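Local coordinates for NADH-rubredoxin oxidoreductase (Clostridium acetobutylicum, PDB 3KLJ), which catalyses the NADH-dependent reduction of rubredoxin through a bound FAD, as an intermediate in electron transfer to the dioxygen-scavenging proteins of an obligate anaerobe, at residues R184-D189 and I312-C317; D348-I353 and T360-A365. All coordinates share one frame; numbering follows the deposited sequence. Where two conformers were deposited one is given.

Contact 1: residues R184-D189 and I312-C317; sequences RQLDRD and ISIISC
Ser316 OG donates a hydrogen bond to the backbone O of Gln185, and at 2.6 Å between OG and O this is the tightest approach of the contact. The donor lies in the carbonyl plane on a lone pair of the oxygen, with a C=O...OG angle of 117°. Ser316 OG stands anti to its own backbone N (chi1 179°), which carries the hydroxyl off the strand and onto the loop. The same serine packs along the root of the glutamine: Ser316 CB is 3.7 Å from Gln185 CG, while the amide, turned by a bend at chi2 of 100°, leads off from the strand. Away from this polar grip the fit is looser. Leu186 CD2 meets Ile314 CD1 at 4.3 Å, methyl to methyl, but both side chains are buried because Leu194 of helix 188-199 and Ile353 of strand 346-353 close around them. The open side is marked by the partly exposed Gln185 and by Arg184, exposed and modelled in two conformers. Asp187 is the N-cap of helix 188-199: its OD2 accepts a bond from Gly190 N, and OD1 pairs with Arg330 of strand 327-332. The geometry is that of a domain interface: a loop leading into a helix of the NADH-binding domain lies against one face of the antiparallel sheet of the C-terminal domain, opposite the face covered by helix 356-367.

Contact 2: residues D348-I353 and T360-A365; sequences DAAAVI and TKLKKA
Leu362 meets Val352 at about a right angle, side chain across side chain, where helix 356-367 packs on one face of the antiparallel sheet of the C-terminal domain, a strand-to-helix connection in the rubredoxin reductase C-terminal fold. The closest pair is Leu362 CD1 with Val352 CG2, 3.6 Å apart. Val352 has CG1 anti to the backbone N (chi1 -179°), which sets CG2 beside that N; this is the branch that meets the leucine. Ala350, two residues earlier, points its CB toward the helix as well. Leu362 CD1 is 4.1 Å from Ala350 CB, so one leucine methyl touches both strand residues. The evidence for a purely apolar joint is direct: no hydrogen bond links the two segments, and all three touching residues are buried. Ala349 and Ala351 point to the other face of the sheet, where Ala351 meets Leu186. Beyond the contact, Val352 also touches Ile338 of the adjoining strand. At the start of the segment, Asp348 and Ala349 both face Met341 in a classic beta bulge, and Asp348 OD2 forms a salt bridge with Lys343. The backbones come nearest at Ala350 and Leu362, with 6.7 Å between their CA atoms, a spacing bridged in part by Leu362 CB, which lies 4.1 Å from Ala350 CB.

Followed from the N terminus, the chain leaves 184-189 in the NADH-binding domain, returns through the second part of the FAD-binding domain and enters the C-terminal domain, where 312-317 closes a loop of 122 residues as contact 1. Contact 2 follows in series, a short closure, with six residues between the segments, four of them already in helix 356-367; the two neither nest nor cross. Their centres lie 10 Å apart, and their strands are antiparallel neighbours: Cys317 N to Ala350 O, at 2.7 Å, is a probable hydrogen bond. Contact 1 therefore joins two domains across one face of this sheet, while contact 2 holds its own helix on the other.

Contact 1: residues R184-D189 and I312-C317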
ATOM      1  N   ARG A 184      -2.238  11.110  -9.220  1.00 13.81           N
ATOM      2  CA  ARG A 184      -1.003  11.206  -8.440  0.50 14.36           C
ATOM      3  C   ARG A 184       0.184  10.658  -9.224  1.00 14.33           C
ATOM      4  O   ARG A 184       1.329  10.964  -8.912  1.00 14.65           O
ATOM      5  CB  ARG A 184      -1.110  10.436  -7.117  0.50 14.44           C
ATOM      6  CG  ARG A 184      -2.349  10.737  -6.281  0.50 15.89           C
ATOM      7  CD  ARG A 184      -2.450   9.759  -5.126  0.50 17.95           C
ATOM      8  NE  ARG A 184      -1.806  10.266  -3.918  0.50 19.79           N
ATOM      9  CZ  ARG A 184      -1.670  11.556  -3.631  0.50 20.93           C
ATOM     10  NH1 ARG A 184      -2.141  12.477  -4.465  0.50 21.50           N
ATOM     11  NH2 ARG A 184      -1.073  11.928  -2.504  0.50 21.62           N
ATOM     12  N   GLN A 185      -0.094   9.837 -10.237  1.00 13.63           N
ATOM     13  CA  GLN A 185       0.973   9.152 -10.986  1.00 13.57           C
ATOM     14  C   GLN A 185       1.093   9.617 -12.430  1.00 12.18           C
ATOM     15  O   GLN A 185       2.138   9.453 -13.059  1.00 11.71           O
ATOM     16  CB  GLN A 185       0.758   7.633 -10.953  1.00 14.11           C
ATOM     17  CG  GLN A 185       1.380   6.964  -9.731  1.00 18.51           C
ATOM     18  CD  GLN A 185       0.382   6.662  -8.646  1.00 23.46           C
ATOM     19  OE1 GLN A 185      -0.814   6.500  -8.901  1.00 27.30           O
ATOM     20  NE2 GLN A 185       0.870   6.556  -7.420  1.00 27.43           N
ATOM     21  N   LEU A 186       0.011  10.198 -12.942  1.00 10.66           N
ATOM     22  CA  LEU A 186      -0.091  10.574 -14.347  1.00  9.99           C
ATOM     23  C   LEU A 186      -0.507  12.033 -14.492  1.00  9.12           C
ATOM     24  O   LEU A 186      -1.250  12.556 -13.650  1.00  9.41           O
ATOM     25  CB  LEU A 186      -1.149   9.691 -15.016  1.00  9.92           C
ATOM     26  CG  LEU A 186      -0.790   8.457 -15.855  1.00 10.86           C
ATOM     27  CD1 LEU A 186       0.701   8.089 -15.864  1.00  9.29           C
ATOM     28  CD2 LEU A 186      -1.680   7.257 -15.543  1.00  7.48           C
ATOM     29  N   ASP A 187      -0.053  12.684 -15.560  1.00  8.47           N
ATOM     30  CA  ASP A 187      -0.659  13.962 -15.962  1.00  7.49           C
ATOM     31  C   ASP A 187      -2.030  13.701 -16.584  1.00  6.71           C
ATOM     32  O   ASP A 187      -2.460  12.541 -16.683  1.00  5.57           O
ATOM     33  CB  ASP A 187       0.261  14.802 -16.877  1.00  7.99           C
ATOM     34  CG  ASP A 187       0.565  14.139 -18.231  1.00  8.35           C
ATOM     35  OD1 ASP A 187       0.912  14.890 -19.171  1.00  8.18           O
ATOM     36  OD2 ASP A 187       0.473  12.899 -18.375  1.00  7.45           O
ATOM     37  N   ARG A 188      -2.722  14.767 -16.989  1.00  5.86           N
ATOM     38  CA  ARG A 188      -4.071  14.623 -17.517  1.00  5.49           C
ATOM     39  C   ARG A 188      -4.086  13.717 -18.746  1.00  5.19           C
ATOM     40  O   ARG A 188      -4.890  12.782 -18.823  1.00  5.20           O
ATOM     41  CB  ARG A 188      -4.694  15.988 -17.837  1.00  5.55           C
ATOM     42  CG  ARG A 188      -6.059  15.893 -18.479  1.00  4.63           C
ATOM     43  CD  ARG A 188      -6.600  17.275 -18.865  1.00  5.49           C
ATOM     44  NE  ARG A 188      -7.885  17.166 -19.543  1.00  3.20           N
ATOM     45  CZ  ARG A 188      -8.027  17.012 -20.858  1.00  5.17           C
ATOM     46  NH1 ARG A 188      -6.955  16.940 -21.644  1.00  3.82           N
ATOM     47  NH2 ARG A 188      -9.248  16.924 -21.388  1.00  3.40           N
ATOM     48  N   ASP A 189      -3.200  14.005 -19.692  1.00  5.10           N
ATOM     49  CA  ASP A 189      -3.130  13.276 -20.961  1.00  5.12           C
ATOM     50  C   ASP A 189      -2.757  11.800 -20.715  1.00  4.73           C
ATOM     51  O   ASP A 189      -3.246  10.907 -21.402  1.00  4.69           O
ATOM     52  CB  ASP A 189      -2.118  13.934 -21.912  1.00  5.16           C
ATOM     53  CG  ASP A 189      -2.494  15.378 -22.303  1.00  6.49           C
ATOM     54  OD1 ASP A 189      -1.618  16.106 -22.795  1.00  8.38           O
ATOM     55  OD2 ASP A 189      -3.654  15.799 -22.134  1.00 10.21           O
ATOM     56  N   ILE A 312      -1.791  -3.701 -18.729  1.00 28.29           N
ATOM     57  CA  ILE A 312      -1.281  -2.354 -19.040  1.00 27.65           C
ATOM     58  C   ILE A 312      -0.351  -1.882 -17.924  1.00 27.23           C
ATOM     59  O   ILE A 312      -0.767  -1.762 -16.765  1.00 27.18           O
ATOM     60  CB  ILE A 312      -2.408  -1.306 -19.227  1.00 27.56           C
ATOM     61  CG1 ILE A 312      -3.459  -1.805 -20.223  1.00 27.51           C
ATOM     62  CG2 ILE A 312      -1.821   0.024 -19.701  1.00 27.17           C
ATOM     63  CD1 ILE A 312      -4.661  -0.903 -20.346  1.00 27.22           C
ATOM     64  N   SER A 313       0.896  -1.606 -18.284  1.00 26.07           N
ATOM     65  CA  SER A 313       1.952  -1.375 -17.306  1.00 25.86           C
ATOM     66  C   SER A 313       2.272   0.100 -17.146  1.00 25.70           C
ATOM     67  O   SER A 313       2.319   0.836 -18.138  1.00 26.42           O
ATOM     68  CB  SER A 313       3.213  -2.100 -17.754  1.00 26.17           C
ATOM     69  OG  SER A 313       3.654  -1.589 -19.003  1.00 26.17           O
ATOM     70  N   ILE A 314       2.530   0.528 -15.910  1.00 24.71           N
ATOM     71  CA  ILE A 314       2.816   1.942 -15.626  1.00 24.02           C
ATOM     72  C   ILE A 314       4.002   2.102 -14.693  1.00 23.08           C
ATOM     73  O   ILE A 314       4.082   1.428 -13.674  1.00 22.93           O
ATOM     74  CB  ILE A 314       1.601   2.659 -14.979  1.00 23.92           C
ATOM     75  CG1 ILE A 314       0.435   2.720 -15.961  1.00 24.13           C
ATOM     76  CG2 ILE A 314       1.982   4.076 -14.524  1.00 24.56           C
ATOM     77  CD1 ILE A 314      -0.883   3.002 -15.318  1.00 24.79           C
ATOM     78  N   ILE A 315       4.936   2.978 -15.040  1.00 21.63           N
ATOM     79  CA  ILE A 315       5.903   3.432 -14.048  1.00 21.29           C
ATOM     80  C   ILE A 315       5.882   4.956 -13.960  1.00 20.22           C
ATOM     81  O   ILE A 315       5.891   5.656 -14.980  1.00 19.70           O
ATOM     82  CB  ILE A 315       7.366   2.853 -14.219  1.00 21.77           C
ATOM     83  CG1 ILE A 315       8.312   3.848 -14.870  1.00 22.53           C
ATOM     84  CG2 ILE A 315       7.405   1.481 -14.933  1.00 23.15           C
ATOM     85  CD1 ILE A 315       9.143   4.585 -13.879  1.00 23.48           C
ATOM     86  N   SER A 316       5.835   5.452 -12.730  1.00 19.10           N
ATOM     87  CA  SER A 316       5.732   6.879 -12.475  1.00 18.75           C
ATOM     88  C   SER A 316       6.790   7.273 -11.467  1.00 18.89           C
ATOM     89  O   SER A 316       6.983   6.573 -10.468  1.00 17.99           O
ATOM     90  CB  SER A 316       4.331   7.234 -11.959  1.00 17.98           C
ATOM     91  OG  SER A 316       4.238   8.622 -11.693  1.00 16.80           O
ATOM     92  N   CYS A 317       7.443   8.406 -11.721  1.00 19.44           N
ATOM     93  CA  CYS A 317       8.569   8.841 -10.900  0.50 19.95           C
ATOM     94  C   CYS A 317       8.551  10.334 -10.622  1.00 20.42           C
ATOM     95  O   CYS A 317       8.395  11.142 -11.529  1.00 20.26           O
ATOM     96  CB  CYS A 317       9.895   8.460 -11.560  0.50 19.80           C
ATOM     97  SG  CYS A 317      11.352   8.807 -10.537  0.50 19.25           S
TER

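Contact 2: residues D348-I353 and T360-A365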
ATOM      1  N   ASP A 348      13.061  15.864 -13.683  1.00 16.42           N
ATOM      2  CA  ASP A 348      12.510  15.956 -12.333  1.00 16.25           C
ATOM      3  C   ASP A 348      11.395  14.940 -12.106  1.00 16.03           C
ATOM      4  O   ASP A 348      11.217  14.443 -10.994  1.00 16.24           O
ATOM      5  CB  ASP A 348      11.968  17.368 -12.074  1.00 16.46           C
ATOM      6  CG  ASP A 348      11.516  17.575 -10.631  1.00 16.23           C
ATOM      7  OD1 ASP A 348      12.352  17.451  -9.720  1.00 16.61           O
ATOM      8  OD2 ASP A 348      10.324  17.867 -10.408  1.00 16.18           O
ATOM      9  N   ALA A 349      10.639  14.648 -13.158  1.00 15.67           N
ATOM     10  CA  ALA A 349       9.518  13.720 -13.063  1.00 15.44           C
ATOM     11  C   ALA A 349       9.199  13.123 -14.416  1.00 15.29           C
ATOM     12  O   ALA A 349       9.387  13.762 -15.457  1.00 15.12           O
ATOM     13  CB  ALA A 349       8.290  14.405 -12.488  1.00 15.19           C
ATOM     14  N   ALA A 350       8.729  11.881 -14.393  1.00 14.99           N
ATOM     15  CA  ALA A 350       8.376  11.171 -15.612  1.00 14.12           C
ATOM     16  C   ALA A 350       7.410  10.045 -15.314  1.00 13.97           C
ATOM     17  O   ALA A 350       7.455   9.444 -14.228  1.00 13.91           O
ATOM     18  CB  ALA A 350       9.618  10.620 -16.281  1.00 13.81           C
ATOM     19  N   ALA A 351       6.558   9.747 -16.290  1.00 12.54           N
ATOM     20  CA  ALA A 351       5.732   8.556 -16.239  1.00 12.84           C
ATOM     21  C   ALA A 351       5.658   7.920 -17.615  1.00 12.68           C
ATOM     22  O   ALA A 351       5.655   8.616 -18.635  1.00 13.33           O
ATOM     23  CB  ALA A 351       4.314   8.892 -15.708  1.00 12.67           C
ATOM     24  N   VAL A 352       5.601   6.603 -17.648  1.00 12.52           N
ATOM     25  CA  VAL A 352       5.477   5.873 -18.905  1.00 12.70           C
ATOM     26  C   VAL A 352       4.437   4.791 -18.709  1.00 13.05           C
ATOM     27  O   VAL A 352       4.475   4.040 -17.716  1.00 13.02           O
ATOM     28  CB  VAL A 352       6.814   5.218 -19.359  1.00 12.77           C
ATOM     29  CG1 VAL A 352       6.649   4.496 -20.693  1.00 12.92           C
ATOM     30  CG2 VAL A 352       7.913   6.249 -19.497  1.00 13.06           C
ATOM     31  N   ILE A 353       3.506   4.734 -19.649  1.00 12.94           N
ATOM     32  CA  ILE A 353       2.503   3.686 -19.707  1.00 13.40           C
ATOM     33  C   ILE A 353       2.903   2.786 -20.876  1.00 13.48           C
ATOM     34  O   ILE A 353       3.123   3.276 -21.983  1.00 13.62           O
ATOM     35  CB  ILE A 353       1.076   4.271 -19.968  1.00 13.46           C
ATOM     36  CG1 ILE A 353       0.738   5.406 -18.979  1.00 13.40           C
ATOM     37  CG2 ILE A 353       0.014   3.160 -19.928  1.00 12.84           C
ATOM     38  CD1 ILE A 353      -0.627   6.098 -19.240  1.00 12.93           C
ATOM     39  N   THR A 360      11.979   2.657 -16.576  1.00 16.94           N
ATOM     40  CA  THR A 360      13.123   2.332 -15.715  1.00 17.79           C
ATOM     41  C   THR A 360      14.355   3.203 -16.030  1.00 18.20           C
ATOM     42  O   THR A 360      15.063   3.651 -15.116  1.00 18.12           O
ATOM     43  CB  THR A 360      13.470   0.837 -15.825  1.00 17.91           C
ATOM     44  OG1 THR A 360      12.331   0.063 -15.408  1.00 19.21           O
ATOM     45  CG2 THR A 360      14.690   0.473 -14.954  1.00 18.26           C
ATOM     46  N   LYS A 361      14.602   3.439 -17.317  1.00 18.07           N
ATOM     47  CA  LYS A 361      15.710   4.308 -17.739  1.00 18.45           C
ATOM     48  C   LYS A 361      15.481   5.727 -17.241  1.00 17.83           C
ATOM     49  O   LYS A 361      16.394   6.350 -16.711  1.00 17.08           O
ATOM     50  CB  LYS A 361      15.854   4.320 -19.261  1.00 18.52           C
ATOM     51  CG  LYS A 361      16.441   3.051 -19.847  1.00 20.79           C
ATOM     52  CD  LYS A 361      16.467   3.165 -21.365  1.00 23.61           C
ATOM     53  CE  LYS A 361      17.044   1.927 -22.017  1.00 25.78           C
ATOM     54  NZ  LYS A 361      16.087   0.771 -21.990  1.00 28.93           N
ATOM     55  N   LEU A 362      14.259   6.227 -17.420  1.00 18.27           N
ATOM     56  CA  LEU A 362      13.885   7.561 -16.941  1.00 18.85           C
ATOM     57  C   LEU A 362      13.985   7.652 -15.419  1.00 19.10           C
ATOM     58  O   LEU A 362      14.497   8.630 -14.887  1.00 19.43           O
ATOM     59  CB  LEU A 362      12.481   7.940 -17.419  1.00 18.84           C
ATOM     60  CG  LEU A 362      12.333   8.227 -18.924  1.00 18.71           C
ATOM     61  CD1 LEU A 362      10.873   8.216 -19.300  1.00 16.43           C
ATOM     62  CD2 LEU A 362      12.978   9.553 -19.320  1.00 18.12           C
ATOM     63  N   LYS A 363      13.523   6.602 -14.739  1.00 19.96           N
ATOM     64  CA  LYS A 363      13.641   6.450 -13.284  1.00 20.33           C
ATOM     65  C   LYS A 363      15.089   6.612 -12.826  1.00 20.44           C
ATOM     66  O   LYS A 363      15.376   7.404 -11.919  1.00 20.24           O
ATOM     67  CB  LYS A 363      13.135   5.064 -12.874  1.00 20.66           C
ATOM     68  CG  LYS A 363      12.672   4.927 -11.422  1.00 22.60           C
ATOM     69  CD  LYS A 363      13.050   3.572 -10.789  1.00 25.16           C
ATOM     70  CE  LYS A 363      12.709   2.349 -11.657  1.00 25.65           C
ATOM     71  NZ  LYS A 363      13.320   1.082 -11.103  1.00 25.89           N
ATOM     72  N   LYS A 364      15.988   5.861 -13.462  1.00 20.63           N
ATOM     73  CA  LYS A 364      17.417   5.891 -13.140  1.00 21.00           C
ATOM     74  C   LYS A 364      17.997   7.290 -13.349  1.00 20.79           C
ATOM     75  O   LYS A 364      18.694   7.810 -12.478  1.00 20.66           O
ATOM     76  CB  LYS A 364      18.187   4.856 -13.972  1.00 21.04           C
ATOM     77  CG  LYS A 364      18.164   3.434 -13.400  1.00 23.24           C
ATOM     78  CD  LYS A 364      18.851   2.437 -14.331  1.00 25.32           C
ATOM     79  CE  LYS A 364      19.299   1.175 -13.605  1.00 27.75           C
ATOM     80  NZ  LYS A 364      18.161   0.344 -13.111  1.00 29.40           N
ATOM     81  N   ALA A 365      17.686   7.891 -14.499  1.00 20.57           N
ATOM     82  CA  ALA A 365      18.087   9.265 -14.814  1.00 20.49           C
ATOM     83  C   ALA A 365      17.631  10.272 -13.754  1.00 20.58           C
ATOM     84  O   ALA A 365      18.423  11.105 -13.312  1.00 20.35           O
ATOM     85  CB  ALA A 365      17.566   9.670 -16.186  1.00 20.68           C
TER